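Local coordinates for protein cycloalternan-forming enzyme (Listeria monocytogenes serovar 1/2a, PDB 5F7U) that is a multidomain enzyme of glycosyl hydrolase family 31, built round a TIM barrel and carrying a family 6 carbohydrate-binding module, at residues Q556-R559 and N560-P563; T690-K693 and Y694-R698; E754-T757 and E758-V761; S885-D889 and G890-A894. The protein carries 1 engineered substitution. All coordinates share one frame; numbering follows the deposited sequence.

How the contacts relate
All four contacts are local, each within one continuous stretch, and they follow one another along the chain without touching. Contact 1 and contact 2 both belong to the family 31 TIM-barrel domain, yet their centres are about 40 Å apart and lie on opposite sides of the chain's centre. Contact 3, in the C-terminal domain of the family, is closer to contact 2, with nearest atoms about 11 Å apart. Contact 4 is remote, its centre about 63 Å from that of contact 1. A bound alpha-D-glucopyranose unit, not the same one in every case, lies about 11 Å from the side chain of Arg559 in contact 1, about 10 Å from that of Lys693 in contact 2 and about 5 Å from that of Glu758 in contact 3.

Contact 1: residues Q556-R559 and N560-P563; sequences QEMR and NRYP
Consecutive bends at chi2 (-62°) and chi3 (-59°) fold the side chain of Met558 forward along the helix, so that its sulfur meets Arg561 and its methyl reaches the next residue, Tyr562. Met558 SD lies 4.0 Å from Arg561 CG, a contact with the aliphatic part of the arginine. Met558 CE stands 4.3 Å from Tyr562 CB and 4.0 Å from Tyr562 N, so the methyl rests against the base of the tyrosine and not against its ring. The same pair is joined through the backbone: Tyr562 N donates to Met558 O at 2.8 Å with an N-H...O angle of 158°.

This regular bond sits between two interruptions in the early turns of helix 555-577, which comes between the fourth and fifth strands, 534-536 and 584-585, of the TIM barrel in sequence. At the first, Asn560 N is not bonded to the preceding turn; a water accepts a hydrogen bond from Asn560 N at 2.9 Å and donates to Gln556 O at 2.7 Å, bridging the opened turn. At the second, Pro563 has no N-H to offer, and Pro563 CD occupies the place near Arg559 O at 3.2 Å.

The polar ends fan out from the helix. Arg559, extended from CG to NE, gives hydrogen bonds to Val271 O and Val542 O and makes a cation-pi contact with Trp543, while the Asn560 amide bonds to Thr269 O and Val271 N. Arg561 turns away to a salt bridge with Asp304, and Tyr562 OH is hydrogen-bonded to Leu507 O.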
loop_
_atom_site.group_PDB
_atom_site.type_symbol
_atom_site.label_atom_id
_atom_site.label_comp_id
_atom_site.label_asym_id
_atom_site.label_seq_id
_atom_site.Cartn_x
_atom_site.Cartn_y
_atom_site.Cartn_z
ATOM N N GLN A 556 -7.749 20.652 -14.995
ATOM C CA GLN A 556 -8.627 19.541 -14.602
ATOM C C GLN A 556 -7.987 18.196 -14.871
ATOM O O GLN A 556 -8.079 17.287 -14.050
ATOM C CB GLN A 556 -9.954 19.600 -15.341
ATOM C CG GLN A 556 -10.860 20.683 -14.808
ATOM C CD GLN A 556 -12.016 20.906 -15.745
ATOM O OE1 GLN A 556 -11.851 21.516 -16.799
ATOM N NE2 GLN A 556 -13.186 20.402 -15.383
ATOM N N GLU A 557 -7.364 18.079 -16.032
ATOM C CA GLU A 557 -6.762 16.819 -16.439
ATOM C C GLU A 557 -5.452 16.573 -15.705
ATOM O O GLU A 557 -5.094 15.429 -15.403
ATOM C CB GLU A 557 -6.520 16.817 -17.949
ATOM C CG GLU A 557 -6.346 15.401 -18.480
ATOM C CD GLU A 557 -6.412 15.304 -19.981
ATOM O OE1 GLU A 557 -6.468 16.336 -20.673
ATOM O OE2 GLU A 557 -6.399 14.154 -20.471
ATOM N N MET A 558 -4.738 17.650 -15.417
ATOM C CA MET A 558 -3.377 17.537 -14.914
ATOM C C MET A 558 -3.242 17.484 -13.409
ATOM O O MET A 558 -2.194 17.033 -12.936
ATOM C CB MET A 558 -2.499 18.656 -15.476
ATOM C CG MET A 558 -1.977 18.364 -16.879
ATOM S SD MET A 558 -0.911 16.909 -16.988
ATOM C CE MET A 558 0.428 17.313 -15.853
ATOM N N ARG A 559 -4.254 17.922 -12.657
ATOM C CA ARG A 559 -4.099 17.922 -11.194
ATOM C C ARG A 559 -3.631 16.557 -10.637
ATOM O O ARG A 559 -2.637 16.508 -9.887
ATOM C CB ARG A 559 -5.337 18.406 -10.437
ATOM C CG ARG A 559 -5.067 18.337 -8.935
ATOM C CD ARG A 559 -6.153 18.955 -8.120
ATOM N NE ARG A 559 -5.894 18.773 -6.688
ATOM C CZ ARG A 559 -5.240 19.623 -5.905
ATOM N NH1 ARG A 559 -4.701 20.763 -6.386
ATOM N NH2 ARG A 559 -5.110 19.320 -4.610
ATOM N N ASN A 560 -4.311 15.462 -10.999
ATOM C CA ASN A 560 -3.948 14.156 -10.448
ATOM C C ASN A 560 -2.636 13.617 -11.027
ATOM O O ASN A 560 -1.888 12.900 -10.347
ATOM C CB ASN A 560 -5.067 13.128 -10.651
ATOM C CG ASN A 560 -6.313 13.446 -9.822
ATOM O OD1 ASN A 560 -6.274 14.250 -8.880
ATOM N ND2 ASN A 560 -7.422 12.788 -10.149
ATOM N N ARG A 561 -2.376 13.979 -12.279
ATOM C CA ARG A 561 -1.200 13.503 -13.021
ATOM C C ARG A 561 0.095 14.181 -12.606
ATOM O O ARG A 561 1.154 13.539 -12.562
ATOM C CB ARG A 561 -1.444 13.653 -14.539
ATOM C CG ARG A 561 -0.273 13.252 -15.461
ATOM C CD ARG A 561 0.293 11.858 -15.182
ATOM N NE ARG A 561 -0.743 10.824 -15.206
ATOM C CZ ARG A 561 -0.582 9.584 -14.747
ATOM N NH1 ARG A 561 0.575 9.206 -14.206
ATOM N NH2 ARG A 561 -1.591 8.730 -14.822
ATOM N N TYR A 562 0.017 15.480 -12.340
ATOM C CA TYR A 562 1.203 16.281 -12.017
ATOM C C TYR A 562 2.147 15.643 -10.988
ATOM O O TYR A 562 3.360 15.549 -11.257
ATOM C CB TYR A 562 0.802 17.698 -11.589
ATOM C CG TYR A 562 2.020 18.568 -11.360
ATOM C CD1 TYR A 562 2.623 19.253 -12.429
ATOM C CD2 TYR A 562 2.572 18.712 -10.078
ATOM C CE1 TYR A 562 3.756 20.025 -12.221
ATOM C CE2 TYR A 562 3.709 19.493 -9.862
ATOM C CZ TYR A 562 4.290 20.153 -10.929
ATOM O OH TYR A 562 5.413 20.930 -10.725
ATOM N N PRO A 563 1.619 15.201 -9.809
ATOM C CA PRO A 563 2.581 14.627 -8.861
ATOM C C PRO A 563 3.372 13.444 -9.398
ATOM O O PRO A 563 4.571 13.327 -9.082
ATOM C CB PRO A 563 1.697 14.205 -7.664
ATOM C CG PRO A 563 0.286 14.176 -8.222
ATOM C CD PRO A 563 0.280 15.320 -9.187
HETATM O O HOH W 1 -6.836 15.525 -12.365
#

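Contact 2: residues T690-K693 and Y694-R698; sequences TFQK and YLYTR
Gln692 and Tyr696 form a CH-pi contact across one turn of helix 687-700, which follows the last strand, 657-660, of the TIM barrel. Gln692 CB lies 4.0 Å from the centroid of the Tyr696 ring and 29° off its normal, which places it over the face. The two side chains run alongside each other, with amide and ring planes 21° apart, and Gln692 CG comes within 3.4 Å of Tyr696 OH. A chi2 of only -21° keeps the ring close to the plane of its own CA, CB and CG, and Gln692 O sits 3.0 Å above the ring plane, toward its rim.

One residue on, Lys693 O is gripped twice: Thr697 OG1 donates to it at 2.8 Å and Thr697 N at 2.9 Å, arriving from opposite faces of the carbonyl plane. Lys693 bends at chi3 and lays CE 3.6 Å from Tyr694 CE2, while Thr690 CG2 meets the edge of that ring. Phe691 CE1 touches Leu695 CD2 at 4.1 Å.

Outside the helix, Gln692 NE2 and Tyr696 OH reach the carbonyls of Asn390 and Asp391, and Lys693 NZ and Tyr694 OH both bond to Asp790 O. On the barrel side, Phe691 packs on Tyr645 and Thr649 of helix 642-653, on Leu367 of strand 367-369 and on Met658 of strand 657-660; Leu695 shares Leu367.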
loop_
_atom_site.group_PDB
_atom_site.type_symbol
_atom_site.label_atom_id
_atom_site.label_comp_id
_atom_site.label_asym_id
_atom_site.label_seq_id
_atom_site.Cartn_x
_atom_site.Cartn_y
_atom_site.Cartn_z
ATOM N N THR A 690 13.227 -3.759 22.797
ATOM C CA THR A 690 12.062 -4.090 21.973
ATOM C C THR A 690 12.261 -3.622 20.529
ATOM O O THR A 690 12.015 -4.387 19.578
ATOM C CB THR A 690 10.762 -3.548 22.606
ATOM O OG1 THR A 690 10.618 -4.159 23.893
ATOM C CG2 THR A 690 9.554 -3.896 21.752
ATOM N N PHE A 691 12.742 -2.391 20.360
ATOM C CA PHE A 691 13.072 -1.886 19.020
ATOM C C PHE A 691 14.123 -2.773 18.328
ATOM O O PHE A 691 13.964 -3.142 17.171
ATOM C CB PHE A 691 13.551 -0.429 19.054
ATOM C CG PHE A 691 13.645 0.208 17.697
ATOM C CD1 PHE A 691 14.791 0.055 16.907
ATOM C CD2 PHE A 691 12.591 0.984 17.209
ATOM C CE1 PHE A 691 14.872 0.646 15.646
ATOM C CE2 PHE A 691 12.658 1.573 15.955
ATOM C CZ PHE A 691 13.811 1.419 15.169
ATOM N N GLN A 692 15.205 -3.078 19.042
ATOM C CA GLN A 692 16.254 -3.961 18.526
ATOM C C GLN A 692 15.699 -5.317 18.113
ATOM O O GLN A 692 16.025 -5.811 17.028
ATOM C CB GLN A 692 17.351 -4.144 19.575
ATOM C CG GLN A 692 18.209 -2.905 19.785
ATOM C CD GLN A 692 19.103 -3.026 21.001
ATOM O OE1 GLN A 692 18.863 -3.852 21.878
ATOM N NE2 GLN A 692 20.157 -2.199 21.065
ATOM N N LYS A 693 14.831 -5.903 18.939
ATOM C CA LYS A 693 14.243 -7.207 18.605
ATOM C C LYS A 693 13.577 -7.137 17.237
ATOM O O LYS A 693 13.815 -7.989 16.387
ATOM C CB LYS A 693 13.252 -7.669 19.666
ATOM C CG LYS A 693 12.540 -8.976 19.305
ATOM C CD LYS A 693 11.727 -9.573 20.453
ATOM C CE LYS A 693 10.375 -8.881 20.616
ATOM N NZ LYS A 693 9.423 -9.680 21.454
ATOM N N TYR A 694 12.735 -6.125 17.036
ATOM C CA TYR A 694 11.999 -6.007 15.777
ATOM C C TYR A 694 12.870 -5.621 14.587
ATOM O O TYR A 694 12.725 -6.207 13.516
ATOM C CB TYR A 694 10.759 -5.110 15.938
ATOM C CG TYR A 694 9.746 -5.869 16.726
ATOM C CD1 TYR A 694 9.095 -6.968 16.162
ATOM C CD2 TYR A 694 9.516 -5.575 18.068
ATOM C CE1 TYR A 694 8.218 -7.742 16.906
ATOM C CE2 TYR A 694 8.628 -6.344 18.829
ATOM C CZ TYR A 694 7.990 -7.419 18.238
ATOM O OH TYR A 694 7.117 -8.190 18.982
ATOM N N LEU A 695 13.774 -4.660 14.771
ATOM C CA LEU A 695 14.702 -4.327 13.696
ATOM C C LEU A 695 15.580 -5.533 13.314
ATOM O O LEU A 695 15.779 -5.806 12.124
ATOM C CB LEU A 695 15.575 -3.121 14.037
ATOM C CG LEU A 695 16.639 -2.753 12.986
ATOM C CD1 LEU A 695 16.041 -2.509 11.597
ATOM C CD2 LEU A 695 17.472 -1.568 13.450
ATOM N N TYR A 696 16.114 -6.240 14.313
ATOM C CA TYR A 696 16.955 -7.415 14.006
ATOM C C TYR A 696 16.142 -8.505 13.332
ATOM O O TYR A 696 16.622 -9.146 12.393
ATOM C CB TYR A 696 17.674 -7.973 15.240
ATOM C CG TYR A 696 18.536 -6.984 16.019
ATOM C CD1 TYR A 696 19.019 -5.795 15.436
ATOM C CD2 TYR A 696 18.911 -7.276 17.334
ATOM C CE1 TYR A 696 19.804 -4.899 16.166
ATOM C CE2 TYR A 696 19.693 -6.397 18.071
ATOM C CZ TYR A 696 20.133 -5.215 17.483
ATOM O OH TYR A 696 20.900 -4.364 18.237
ATOM N N THR A 697 14.906 -8.703 13.789
ATOM C CA THR A 697 14.013 -9.657 13.118
ATOM C C THR A 697 13.831 -9.304 11.639
ATOM O O THR A 697 13.905 -10.193 10.764
ATOM C CB THR A 697 12.649 -9.818 13.847
ATOM O OG1 THR A 697 12.903 -10.337 15.156
ATOM C CG2 THR A 697 11.761 -10.817 13.122
ATOM N N ARG A 698 13.603 -8.013 11.359
ATOM C CA ARG A 698 13.447 -7.563 9.982
ATOM C C ARG A 698 14.722 -7.864 9.179
ATOM O O ARG A 698 14.641 -8.345 8.043
ATOM C CB ARG A 698 13.074 -6.065 9.908
ATOM C CG ARG A 698 12.837 -5.582 8.484
ATOM C CD ARG A 698 12.721 -4.062 8.427
ATOM N NE ARG A 698 12.443 -3.577 7.078
ATOM C CZ ARG A 698 11.246 -3.620 6.490
ATOM N NH1 ARG A 698 10.184 -4.154 7.095
ATOM N NH2 ARG A 698 11.110 -3.137 5.265
#

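Contact 3: residues E754-T757 and E758-V761; sequences EGQT and EKEV
Glu758, the first residue of the strand, meets Gln756 through its carbonyl: Gln756 NE2 donates to Glu758 O at 3.1 Å. The N-H...O angle of 156° is fairly straight, but the donor stands 42° above the carbonyl plane and is not on a lone pair. The glutamine gets there on an extended chain, with CG opposite the backbone N (chi1 177°), which carries the amide forward alongside the strand. The Glu758 side chain leads away from this bond, and its OE1 is hydrogen-bonded to Ser784, a residue of a glycan pocket.

At Lys759 the amide nitrogen lies beside the main chain, with Gln756 NE2 3.7 Å from Lys759 CA. A water links the polar ends, donating to Gln756 OE1 at 2.7 Å and accepting from Lys759 NZ at 3.0 Å; the ammonium group also bonds to Pro750 O and Glu738 O.

Glu760 joins through its backbone: a second water accepts from Glu760 N at 2.9 Å and from Gln756 NE2 at 2.8 Å. The amide is thus fixed at both ends, NE2 by a carbonyl and a water, OE1 by the other water.

Val761 continues the strand. Strand 758-763 runs antiparallel to strand 781-786, with backbone hydrogen bonds between Lys759 and Tyr785 and between Val761 and Ile783, while the loop before it is tied to helix 642-653 through Gly755 N to Glu643 and Gln756 O to Arg647.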
loop_
_atom_site.group_PDB
_atom_site.type_symbol
_atom_site.label_atom_id
_atom_site.label_comp_id
_atom_site.label_asym_id
_atom_site.label_seq_id
_atom_site.Cartn_x
_atom_site.Cartn_y
_atom_site.Cartn_z
ATOM N N GLU A 754 -5.167 1.007 21.796
ATOM C CA GLU A 754 -4.590 1.422 23.069
ATOM C C GLU A 754 -5.084 0.531 24.215
ATOM O O GLU A 754 -6.284 0.253 24.328
ATOM C CB GLU A 754 -4.958 2.874 23.319
ATOM C CG GLU A 754 -4.171 3.570 24.430
ATOM C CD GLU A 754 -4.616 5.017 24.640
ATOM O OE1 GLU A 754 -5.195 5.635 23.724
ATOM O OE2 GLU A 754 -4.418 5.558 25.743
ATOM N N GLY A 755 -4.147 0.076 25.046
ATOM C CA GLY A 755 -4.443 -0.792 26.193
ATOM C C GLY A 755 -4.720 -2.259 25.890
ATOM O O GLY A 755 -4.958 -3.039 26.802
ATOM N N GLN A 756 -4.701 -2.646 24.609
ATOM C CA GLN A 756 -5.061 -4.006 24.238
ATOM C C GLN A 756 -3.900 -4.976 24.468
ATOM O O GLN A 756 -2.757 -4.675 24.113
ATOM C CB GLN A 756 -5.475 -4.041 22.767
ATOM C CG GLN A 756 -5.807 -5.437 22.253
ATOM C CD GLN A 756 -6.264 -5.432 20.801
ATOM O OE1 GLN A 756 -5.886 -4.565 20.014
ATOM N NE2 GLN A 756 -7.072 -6.412 20.442
ATOM N N THR A 757 -4.204 -6.111 25.091
ATOM C CA THR A 757 -3.268 -7.238 25.178
ATOM C C THR A 757 -3.887 -8.573 24.716
ATOM O O THR A 757 -3.165 -9.535 24.474
ATOM C CB THR A 757 -2.689 -7.405 26.598
ATOM O OG1 THR A 757 -3.767 -7.578 27.519
ATOM C CG2 THR A 757 -1.850 -6.182 27.033
ATOM N N GLU A 758 -5.207 -8.639 24.573
ATOM C CA GLU A 758 -5.815 -9.840 23.992
ATOM C C GLU A 758 -6.188 -9.548 22.545
ATOM O O GLU A 758 -7.185 -8.868 22.283
ATOM C CB GLU A 758 -7.029 -10.329 24.804
ATOM C CG GLU A 758 -6.662 -11.032 26.113
ATOM C CD GLU A 758 -5.961 -12.396 25.923
ATOM O OE1 GLU A 758 -6.064 -13.027 24.831
ATOM O OE2 GLU A 758 -5.311 -12.871 26.895
ATOM N N LYS A 759 -5.371 -10.051 21.625
ATOM C CA LYS A 759 -5.496 -9.704 20.205
ATOM C C LYS A 759 -6.252 -10.794 19.451
ATOM O O LYS A 759 -5.831 -11.955 19.445
ATOM C CB LYS A 759 -4.097 -9.499 19.599
ATOM C CG LYS A 759 -4.036 -9.368 18.071
ATOM C CD LYS A 759 -4.717 -8.083 17.600
ATOM C CE LYS A 759 -4.518 -7.951 16.094
ATOM N NZ LYS A 759 -5.194 -6.737 15.531
ATOM N N GLU A 760 -7.363 -10.417 18.811
ATOM C CA GLU A 760 -8.096 -11.350 17.944
ATOM C C GLU A 760 -7.335 -11.466 16.641
ATOM O O GLU A 760 -6.899 -10.441 16.084
ATOM C CB GLU A 760 -9.496 -10.820 17.642
ATOM C CG GLU A 760 -10.471 -11.031 18.776
ATOM C CD GLU A 760 -11.878 -10.532 18.453
ATOM O OE1 GLU A 760 -12.164 -10.094 17.316
ATOM O OE2 GLU A 760 -12.707 -10.567 19.358
ATOM N N VAL A 761 -7.129 -12.700 16.173
ATOM C CA VAL A 761 -6.499 -12.926 14.869
ATOM C C VAL A 761 -7.393 -13.853 14.071
ATOM O O VAL A 761 -7.647 -14.986 14.512
ATOM C CB VAL A 761 -5.097 -13.570 14.975
ATOM C CG1 VAL A 761 -4.448 -13.640 13.585
ATOM C CG2 VAL A 761 -4.193 -12.793 15.933
HETATM O O HOH W 2 -5.461 -4.396 17.335
HETATM O O HOH W 3 -8.393 -7.711 18.378
#

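Contact 4: residues S885-D889 and G890-A894; sequences SVTID and GADVA
Val893 is set across Ile888 at about a right angle and more slantwise against Val886, with one methyl for each. Its CG1 packs on Ile888, at 3.7 Å from Val893 CG1 to Ile888 CG1. The other methyl, placed between the backbone N and the carbonyl carbon, meets Val886, with Val893 CG2 3.9 Å from Val886 CB. Thr887 and Asp892 project from the other side of the strands, and there Thr887 CG2 approaches Asp892 OD1 to 3.8 Å.

The backbone is a tight beta hairpin closed by a type I' turn from Ile888 to Ala891, with Asp889 and Gly890 at its corners, both at positive phi. Ile888 and Ala891 form the hydrogen-bonded antiparallel pair: Ile888 N donates to Ala891 O at 2.9 Å, and Ala891 N returns to Ile888 O at 3.1 Å from 61° above the carbonyl plane. Beyond the non-hydrogen-bonded pair of Thr887 and Asp892, Val893 N reaches Val886 O almost straight (176°) at 2.9 Å.

Waters bridge the two segments on their polar side. One lies 2.7 Å from Ser885 OG and donates to Asp892 OD1; another accepts from Gly890 N and hydrogen-bonds with Thr887 OG1 at the turn. Strand 885-888 also pairs with strand 929-934, putting 891-892 at the sheet's edge, while Val886 and Ile888 pack on Val920 and Ala922 of strand 917-922 in a second sheet.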
loop_
_atom_site.group_PDB
_atom_site.type_symbol
_atom_site.label_atom_id
_atom_site.label_comp_id
_atom_site.label_asym_id
_atom_site.label_seq_id
_atom_site.Cartn_x
_atom_site.Cartn_y
_atom_site.Cartn_z
ATOM N N SER A 885 17.808 -39.851 11.485
ATOM C CA SER A 885 18.992 -39.567 10.672
ATOM C C SER A 885 18.666 -38.506 9.645
ATOM O O SER A 885 17.490 -38.246 9.351
ATOM C CB SER A 885 19.513 -40.826 9.972
ATOM O OG SER A 885 18.594 -41.280 8.996
ATOM N N VAL A 886 19.713 -37.875 9.116
ATOM C CA VAL A 886 19.570 -36.920 8.011
ATOM C C VAL A 886 20.623 -37.286 6.979
ATOM O O VAL A 886 21.763 -37.529 7.336
ATOM C CB VAL A 886 19.727 -35.449 8.466
ATOM C CG1 VAL A 886 19.591 -34.485 7.288
ATOM C CG2 VAL A 886 18.679 -35.097 9.518
ATOM N N THR A 887 20.223 -37.333 5.712
ATOM C CA THR A 887 21.157 -37.587 4.622
ATOM C C THR A 887 21.196 -36.422 3.653
ATOM O O THR A 887 20.217 -35.673 3.506
ATOM C CB THR A 887 20.783 -38.851 3.826
ATOM O OG1 THR A 887 19.454 -38.693 3.322
ATOM C CG2 THR A 887 20.872 -40.103 4.693
ATOM N N ILE A 888 22.342 -36.263 3.003
ATOM C CA ILE A 888 22.475 -35.329 1.902
ATOM C C ILE A 888 23.098 -36.137 0.780
ATOM O O ILE A 888 24.167 -36.719 0.955
ATOM C CB ILE A 888 23.337 -34.096 2.248
ATOM C CG1 ILE A 888 22.737 -33.341 3.451
ATOM C CG2 ILE A 888 23.447 -33.188 1.024
ATOM C CD1 ILE A 888 23.466 -32.066 3.850
ATOM N N ASP A 889 22.397 -36.192 -0.351
ATOM C CA ASP A 889 22.779 -37.037 -1.494
ATOM C C ASP A 889 22.969 -38.512 -1.102
ATOM O O ASP A 889 23.843 -39.206 -1.636
ATOM C CB ASP A 889 24.000 -36.442 -2.239
ATOM C CG ASP A 889 23.686 -35.099 -2.908
ATOM O OD1 ASP A 889 22.509 -34.846 -3.232
ATOM O OD2 ASP A 889 24.630 -34.295 -3.128
ATOM N N GLY A 890 22.144 -38.974 -0.159
ATOM C CA GLY A 890 22.180 -40.362 0.334
ATOM C C GLY A 890 23.160 -40.625 1.462
ATOM O O GLY A 890 23.096 -41.679 2.104
ATOM N N ALA A 891 24.086 -39.689 1.685
ATOM C CA ALA A 891 25.153 -39.853 2.674
ATOM C C ALA A 891 24.732 -39.247 4.002
ATOM O O ALA A 891 24.268 -38.099 4.046
ATOM C CB ALA A 891 26.447 -39.214 2.186
ATOM N N ASP A 892 24.884 -40.025 5.079
ATOM C CA ASP A 892 24.527 -39.575 6.431
ATOM C C ASP A 892 25.340 -38.360 6.843
ATOM O O ASP A 892 26.561 -38.323 6.646
ATOM C CB ASP A 892 24.713 -40.703 7.463
ATOM C CG ASP A 892 23.455 -41.560 7.646
ATOM O OD1 ASP A 892 23.122 -42.391 6.767
ATOM O OD2 ASP A 892 22.805 -41.421 8.699
ATOM N N VAL A 893 24.659 -37.348 7.378
ATOM C CA VAL A 893 25.356 -36.213 7.977
ATOM C C VAL A 893 25.297 -36.302 9.498
ATOM O O VAL A 893 24.330 -36.828 10.065
ATOM C CB VAL A 893 24.883 -34.840 7.430
ATOM C CG1 VAL A 893 25.087 -34.776 5.917
ATOM C CG2 VAL A 893 23.435 -34.543 7.813
ATOM N N ALA A 894 26.340 -35.787 10.147
ATOM C CA ALA A 894 26.569 -36.050 11.567
ATOM C C ALA A 894 25.639 -35.251 12.458
ATOM O O ALA A 894 25.477 -34.045 12.272
ATOM C CB ALA A 894 28.022 -35.767 11.936
HETATM O O HOH W 4 20.028 -42.904 7.321
HETATM O O HOH W 5 22.325 -38.867 10.006
HETATM O O HOH W 6 19.719 -37.725 0.843
#